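Local structure of B-agarase (Agarivorans gilvus, 5Z6P) at residues Y300-L305 with F430-N435; I447-N452 with K496-C501. The protein is an agarase of glycoside hydrolase family 50, an enzyme that hydrolyses the galactan agarose, probably at its beta-1,4 linkages. All blocks are in the same frame, centred on the assembly; numbering follows the deposited sequence.

Contact 1 (Y300-L305 with F430-N435); sequences YFATGL and FTCLGN
Tyr300 and Thr431 lie alongside each other, pointing opposite ways, and the phenol end of Tyr300 reaches the threonine's own carbonyl. Its OH donates to Thr431 O at 2.6 Å from above the carbonyl plane. With CG anti to the backbone N (chi1 -178°), the tyrosine ring runs along Thr431, its edge toward that oxygen. Thr431 sends its own hydroxyl the other way: OG1 donates to Phe301 O over 2.7 Å, on a lone pair in the carbonyl plane, and accepts a nearly straight bond (166°) from Thr303 N, 2.9 Å from OG1. Threonine suits the place because one small hydroxyl can both give and take. Residues 430-435 probably sit where the next strand of a (beta/alpha)8 barrel would, beside 299-305. Thr303 O receives weak bonds from Thr431 N and Cys432 N, while Thr303 OG1 bonds to Asn755 of helix 745-762. The Phe430 ring lies obliquely against Gly304, with CD1 3.2 Å from Gly304 N, and Leu305 crosses it at about a right angle, Leu305 CD2 touching Phe430 CZ at 3.6 Å. Without a side chain, Gly304 brings its CA within 3.5 Å of Cys432 O. A water joins that oxygen to Leu305 N, and Gly434 N bonds to Leu305 O. Hydroxyl and water thus stand in where backbone pairing lapses, giving Phe301 O, Thr303 N, Leu305 N and Cys432 O partners in this buried contact.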
loop_
_atom_site.group_PDB
_atom_site.type_symbol
_atom_site.label_atom_id
_atom_site.label_comp_id
_atom_site.label_asym_id
_atom_site.label_seq_id
_atom_site.Cartn_x
_atom_site.Cartn_y
_atom_site.Cartn_z
ATOM N N TYR A 300 -1.042 -18.441 18.864
ATOM C CA TYR A 300 -0.897 -17.016 18.634
ATOM C C TYR A 300 -1.349 -16.619 17.232
ATOM O O TYR A 300 -1.111 -17.311 16.251
ATOM C CB TYR A 300 0.558 -16.600 18.900
ATOM C CG TYR A 300 0.875 -15.117 18.756
ATOM C CD1 TYR A 300 0.724 -14.245 19.827
ATOM C CD2 TYR A 300 1.359 -14.600 17.554
ATOM C CE1 TYR A 300 1.023 -12.895 19.706
ATOM C CE2 TYR A 300 1.670 -13.246 17.424
ATOM C CZ TYR A 300 1.499 -12.399 18.510
ATOM O OH TYR A 300 1.807 -11.075 18.399
ATOM N N PHE A 301 -2.042 -15.495 17.170
ATOM C CA PHE A 301 -2.460 -14.898 15.931
ATOM C C PHE A 301 -2.078 -13.407 16.030
ATOM O O PHE A 301 -2.364 -12.749 17.028
ATOM C CB PHE A 301 -3.953 -15.110 15.706
ATOM C CG PHE A 301 -4.439 -14.697 14.337
ATOM C CD1 PHE A 301 -4.416 -15.593 13.273
ATOM C CD2 PHE A 301 -4.949 -13.417 14.121
ATOM C CE1 PHE A 301 -4.874 -15.225 12.021
ATOM C CE2 PHE A 301 -5.407 -13.031 12.874
ATOM C CZ PHE A 301 -5.379 -13.932 11.820
ATOM N N ALA A 302 -1.399 -12.890 15.012
ATOM C CA ALA A 302 -0.785 -11.552 15.108
ATOM C C ALA A 302 -1.659 -10.439 14.545
ATOM O O ALA A 302 -1.884 -10.380 13.349
ATOM C CB ALA A 302 0.575 -11.539 14.403
ATOM N N THR A 303 -2.136 -9.544 15.407
ATOM C CA THR A 303 -2.861 -8.367 14.929
ATOM C C THR A 303 -2.210 -7.112 15.496
ATOM O O THR A 303 -1.810 -7.083 16.659
ATOM C CB THR A 303 -4.372 -8.395 15.311
ATOM O OG1 THR A 303 -4.513 -8.528 16.733
ATOM C CG2 THR A 303 -5.082 -9.565 14.616
ATOM N N GLY A 304 -2.094 -6.083 14.666
ATOM C CA GLY A 304 -1.415 -4.863 15.072
ATOM C C GLY A 304 -1.242 -3.878 13.938
ATOM O O GLY A 304 -1.689 -4.135 12.828
ATOM N N LEU A 305 -0.576 -2.765 14.226
ATOM C CA LEU A 305 -0.442 -1.660 13.283
ATOM C C LEU A 305 1.013 -1.426 12.879
ATOM O O LEU A 305 1.928 -1.663 13.652
ATOM C CB LEU A 305 -1.003 -0.371 13.890
ATOM C CG LEU A 305 -2.340 -0.473 14.641
ATOM C CD1 LEU A 305 -2.723 0.880 15.243
ATOM C CD2 LEU A 305 -3.439 -0.986 13.730
ATOM N N PHE A 430 -4.943 -5.677 20.288
ATOM C CA PHE A 430 -3.920 -6.092 19.337
ATOM C C PHE A 430 -2.894 -6.923 20.059
ATOM O O PHE A 430 -2.593 -6.650 21.209
ATOM C CB PHE A 430 -3.249 -4.895 18.663
ATOM C CG PHE A 430 -4.093 -4.243 17.621
ATOM C CD1 PHE A 430 -4.520 -4.954 16.508
ATOM C CD2 PHE A 430 -4.472 -2.912 17.753
ATOM C CE1 PHE A 430 -5.292 -4.346 15.548
ATOM C CE2 PHE A 430 -5.246 -2.303 16.789
ATOM C CZ PHE A 430 -5.667 -3.019 15.693
ATOM N N THR A 431 -2.382 -7.950 19.388
ATOM C CA THR A 431 -1.419 -8.853 19.999
ATOM C C THR A 431 0.028 -8.515 19.671
ATOM O O THR A 431 0.949 -9.232 20.090
ATOM C CB THR A 431 -1.681 -10.313 19.568
ATOM O OG1 THR A 431 -1.850 -10.371 18.150
ATOM C CG2 THR A 431 -2.950 -10.847 20.260
ATOM N N CYS A 432 0.225 -7.440 18.912
ATOM C CA CYS A 432 1.574 -6.987 18.598
ATOM C C CYS A 432 1.642 -5.545 18.165
ATOM O O CYS A 432 0.635 -4.913 17.881
ATOM C CB CYS A 432 2.199 -7.830 17.478
ATOM S SG CYS A 432 1.543 -7.440 15.839
ATOM N N LEU A 433 2.879 -5.070 18.111
ATOM C CA LEU A 433 3.280 -3.890 17.385
ATOM C C LEU A 433 3.827 -4.383 16.046
ATOM O O LEU A 433 4.640 -5.313 16.018
ATOM C CB LEU A 433 4.347 -3.109 18.159
ATOM C CG LEU A 433 4.025 -2.770 19.626
ATOM C CD1 LEU A 433 5.214 -2.117 20.321
ATOM C CD2 LEU A 433 2.820 -1.877 19.690
ATOM N N GLY A 434 3.382 -3.767 14.953
ATOM C CA GLY A 434 3.683 -4.230 13.618
ATOM C C GLY A 434 5.021 -3.792 13.054
ATOM O O GLY A 434 5.940 -3.489 13.795
ATOM N N ASN A 435 5.129 -3.767 11.731
ATOM C CA ASN A 435 6.406 -3.442 11.118
ATOM C C ASN A 435 6.737 -1.976 11.256
ATOM O O ASN A 435 5.839 -1.142 11.331
ATOM C CB ASN A 435 6.438 -3.824 9.653
ATOM C CG ASN A 435 7.849 -4.048 9.165
ATOM O OD1 ASN A 435 8.736 -4.346 9.963
ATOM N ND2 ASN A 435 8.068 -3.901 7.874
HETATM O O HOH W 1 0.088 -2.371 16.995
#

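Contact 2 (I447-N452 with K496-C501); sequences IPFFAN and KDTPWC
Phe449 and Cys501 form a parallel beta bridge, in which Phe449 N donates to Trp500 O at 3.0 Å (159°) just where strands 449-453 and 501-506 begin. Such neighbouring parallel strands, with helix 478-495 between them in sequence, make a beta-alpha-beta unit, consistent with the (beta/alpha)8 barrel of these glycosidases. Residues 498-501 lead into the second strand through a type I turn. Phe449 holds its CG between the backbone N and the carbonyl carbon (chi1 66°), and this folds the ring over the neighbouring strand. One ring face lies on Cys501 CA in a CH-pi contact, the carbon standing 4.0 Å from the centroid and 16° off the normal. The methyl CG2 of Thr498 meets the Phe449 ring edge at CZ, 3.7 Å away, while Thr498 OG1 takes a weak bond from Trp500 N within the turn. A broad phenyl suits this place because it covers both turn and strand, and Ile495 also packs on it. Trp500 points its six-membered ring at Ile447 and Pro448, which lead into strand 449-453: Trp500 CZ3 reaches Pro448 CD at 3.7 Å and lies obliquely by Ile447 N. Proline fits: its compact hydrocarbon ring packs against the indole's edge, and its nitrogen has no hydrogen to satisfy. Small Ala451 leaves room for the cysteine thiol, so that its CB rests 3.7 Å from Cys501 SG.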
loop_
_atom_site.group_PDB
_atom_site.type_symbol
_atom_site.label_atom_id
_atom_site.label_comp_id
_atom_site.label_asym_id
_atom_site.label_seq_id
_atom_site.Cartn_x
_atom_site.Cartn_y
_atom_site.Cartn_z
ATOM N N ILE A 447 4.008 -6.130 25.248
ATOM C CA ILE A 447 3.390 -6.520 23.986
ATOM C C ILE A 447 4.447 -6.949 22.961
ATOM O O ILE A 447 5.458 -6.282 22.818
ATOM C CB ILE A 447 2.528 -5.358 23.413
ATOM C CG1 ILE A 447 1.810 -5.796 22.137
ATOM C CG2 ILE A 447 3.373 -4.090 23.199
ATOM C CD1 ILE A 447 0.634 -4.912 21.753
ATOM N N PRO A 448 4.224 -8.089 22.271
ATOM C CA PRO A 448 5.172 -8.547 21.246
ATOM C C PRO A 448 5.299 -7.543 20.098
ATOM O O PRO A 448 4.404 -6.725 19.889
ATOM C CB PRO A 448 4.563 -9.850 20.753
ATOM C CG PRO A 448 3.661 -10.310 21.888
ATOM C CD PRO A 448 3.129 -9.052 22.478
ATOM N N PHE A 449 6.405 -7.601 19.372
ATOM C CA PHE A 449 6.625 -6.686 18.264
ATOM C C PHE A 449 7.286 -7.416 17.085
ATOM O O PHE A 449 7.820 -8.504 17.254
ATOM C CB PHE A 449 7.488 -5.507 18.712
ATOM C CG PHE A 449 8.885 -5.901 19.089
ATOM C CD1 PHE A 449 9.182 -6.327 20.370
ATOM C CD2 PHE A 449 9.906 -5.856 18.156
ATOM C CE1 PHE A 449 10.468 -6.710 20.706
ATOM C CE2 PHE A 449 11.176 -6.247 18.487
ATOM C CZ PHE A 449 11.458 -6.678 19.758
ATOM N N PHE A 450 7.231 -6.812 15.905
ATOM C CA PHE A 450 7.910 -7.340 14.737
ATOM C C PHE A 450 9.112 -6.438 14.413
ATOM O O PHE A 450 9.010 -5.229 14.485
ATOM C CB PHE A 450 6.949 -7.432 13.554
ATOM C CG PHE A 450 5.950 -8.571 13.657
ATOM C CD1 PHE A 450 4.908 -8.543 14.578
ATOM C CD2 PHE A 450 6.053 -9.667 12.818
ATOM C CE1 PHE A 450 4.003 -9.602 14.653
ATOM C CE2 PHE A 450 5.147 -10.729 12.887
ATOM C CZ PHE A 450 4.121 -10.695 13.802
ATOM N N ALA A 451 10.255 -7.038 14.095
ATOM C CA ALA A 451 11.467 -6.283 13.767
ATOM C C ALA A 451 11.655 -6.219 12.247
ATOM O O ALA A 451 11.074 -7.018 11.514
ATOM C CB ALA A 451 12.693 -6.913 14.423
ATOM N N ASN A 452 12.455 -5.265 11.788
ATOM C CA ASN A 452 12.693 -5.070 10.365
ATOM C C ASN A 452 14.114 -4.590 10.093
ATOM O O ASN A 452 14.719 -3.916 10.924
ATOM C CB ASN A 452 11.721 -4.060 9.795
ATOM C CG ASN A 452 12.097 -2.638 10.159
ATOM O OD1 ASN A 452 11.743 -2.150 11.231
ATOM N ND2 ASN A 452 12.848 -1.982 9.287
ATOM N N LYS A 496 18.178 -7.350 20.868
ATOM C CA LYS A 496 18.930 -7.994 21.941
ATOM C C LYS A 496 18.404 -9.395 22.284
ATOM O O LYS A 496 18.218 -9.717 23.455
ATOM C CB LYS A 496 18.909 -7.100 23.184
ATOM C CG LYS A 496 19.533 -5.728 22.937
ATOM C CD LYS A 496 19.513 -4.825 24.165
ATOM C CE LYS A 496 20.149 -3.458 23.870
ATOM N NZ LYS A 496 19.443 -2.741 22.762
ATOM N N ASP A 497 18.129 -10.193 21.252
ATOM C CA ASP A 497 17.674 -11.578 21.391
ATOM C C ASP A 497 16.344 -11.799 22.155
ATOM O O ASP A 497 16.050 -12.932 22.548
ATOM C CB ASP A 497 18.775 -12.417 22.070
ATOM C CG ASP A 497 20.056 -12.513 21.230
ATOM O OD1 ASP A 497 20.316 -11.609 20.425
ATOM O OD2 ASP A 497 20.804 -13.498 21.373
ATOM N N THR A 498 15.535 -10.752 22.347
ATOM C CA THR A 498 14.337 -10.879 23.190
ATOM C C THR A 498 13.262 -11.792 22.583
ATOM O O THR A 498 12.968 -11.731 21.401
ATOM C CB THR A 498 13.690 -9.487 23.518
ATOM O OG1 THR A 498 12.630 -9.668 24.466
ATOM C CG2 THR A 498 13.131 -8.803 22.283
ATOM N N PRO A 499 12.654 -12.649 23.416
ATOM C CA PRO A 499 11.561 -13.505 22.951
ATOM C C PRO A 499 10.307 -12.711 22.585
ATOM O O PRO A 499 9.434 -13.254 21.926
ATOM C CB PRO A 499 11.296 -14.419 24.148
ATOM C CG PRO A 499 11.759 -13.619 25.305
ATOM C CD PRO A 499 12.970 -12.882 24.833
ATOM N N TRP A 500 10.238 -11.449 22.994
ATOM C CA TRP A 500 9.119 -10.577 22.636
ATOM C C TRP A 500 9.105 -10.204 21.149
ATOM O O TRP A 500 8.116 -9.673 20.649
ATOM C CB TRP A 500 9.149 -9.285 23.469
ATOM C CG TRP A 500 8.744 -9.457 24.910
ATOM C CD1 TRP A 500 9.572 -9.623 25.978
ATOM C CD2 TRP A 500 7.414 -9.466 25.431
ATOM N NE1 TRP A 500 8.840 -9.736 27.134
ATOM C CE2 TRP A 500 7.511 -9.640 26.825
ATOM C CE3 TRP A 500 6.149 -9.345 24.856
ATOM C CZ2 TRP A 500 6.385 -9.695 27.655
ATOM C CZ3 TRP A 500 5.032 -9.402 25.681
ATOM C CH2 TRP A 500 5.161 -9.569 27.066
ATOM N N CYS A 501 10.208 -10.455 20.447
ATOM C CA CYS A 501 10.241 -10.218 19.007
ATOM C C CYS A 501 9.631 -11.387 18.273
ATOM O O CYS A 501 10.207 -12.460 18.259
ATOM C CB CYS A 501 11.668 -9.996 18.492
ATOM S SG CYS A 501 11.698 -9.721 16.697
#

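Overall arrangement
Contact 1 closes before contact 2 opens along the chain, and their centres lie about 11 Å apart. Residues 430-435 join the two: one side faces strand 299-305, while Leu433 N probably bonds to Pro448 O (2.9 Å) and Leu433 O to Phe450 N (3.0 Å), both in 447-452. The irregular segment 430-435 thus takes the place of a strand between 299-305 and 449-453, beyond which come 501-506 and 614-615. On the far side of 299-305 lie 709-714, 664-668 and 640-643. Through contact 1 and the Leu433 bonds, 430-435 links the two sheets, probably helping complete the closed (beta/alpha)8 barrel on which glycosidases of this kind build their catalytic domain.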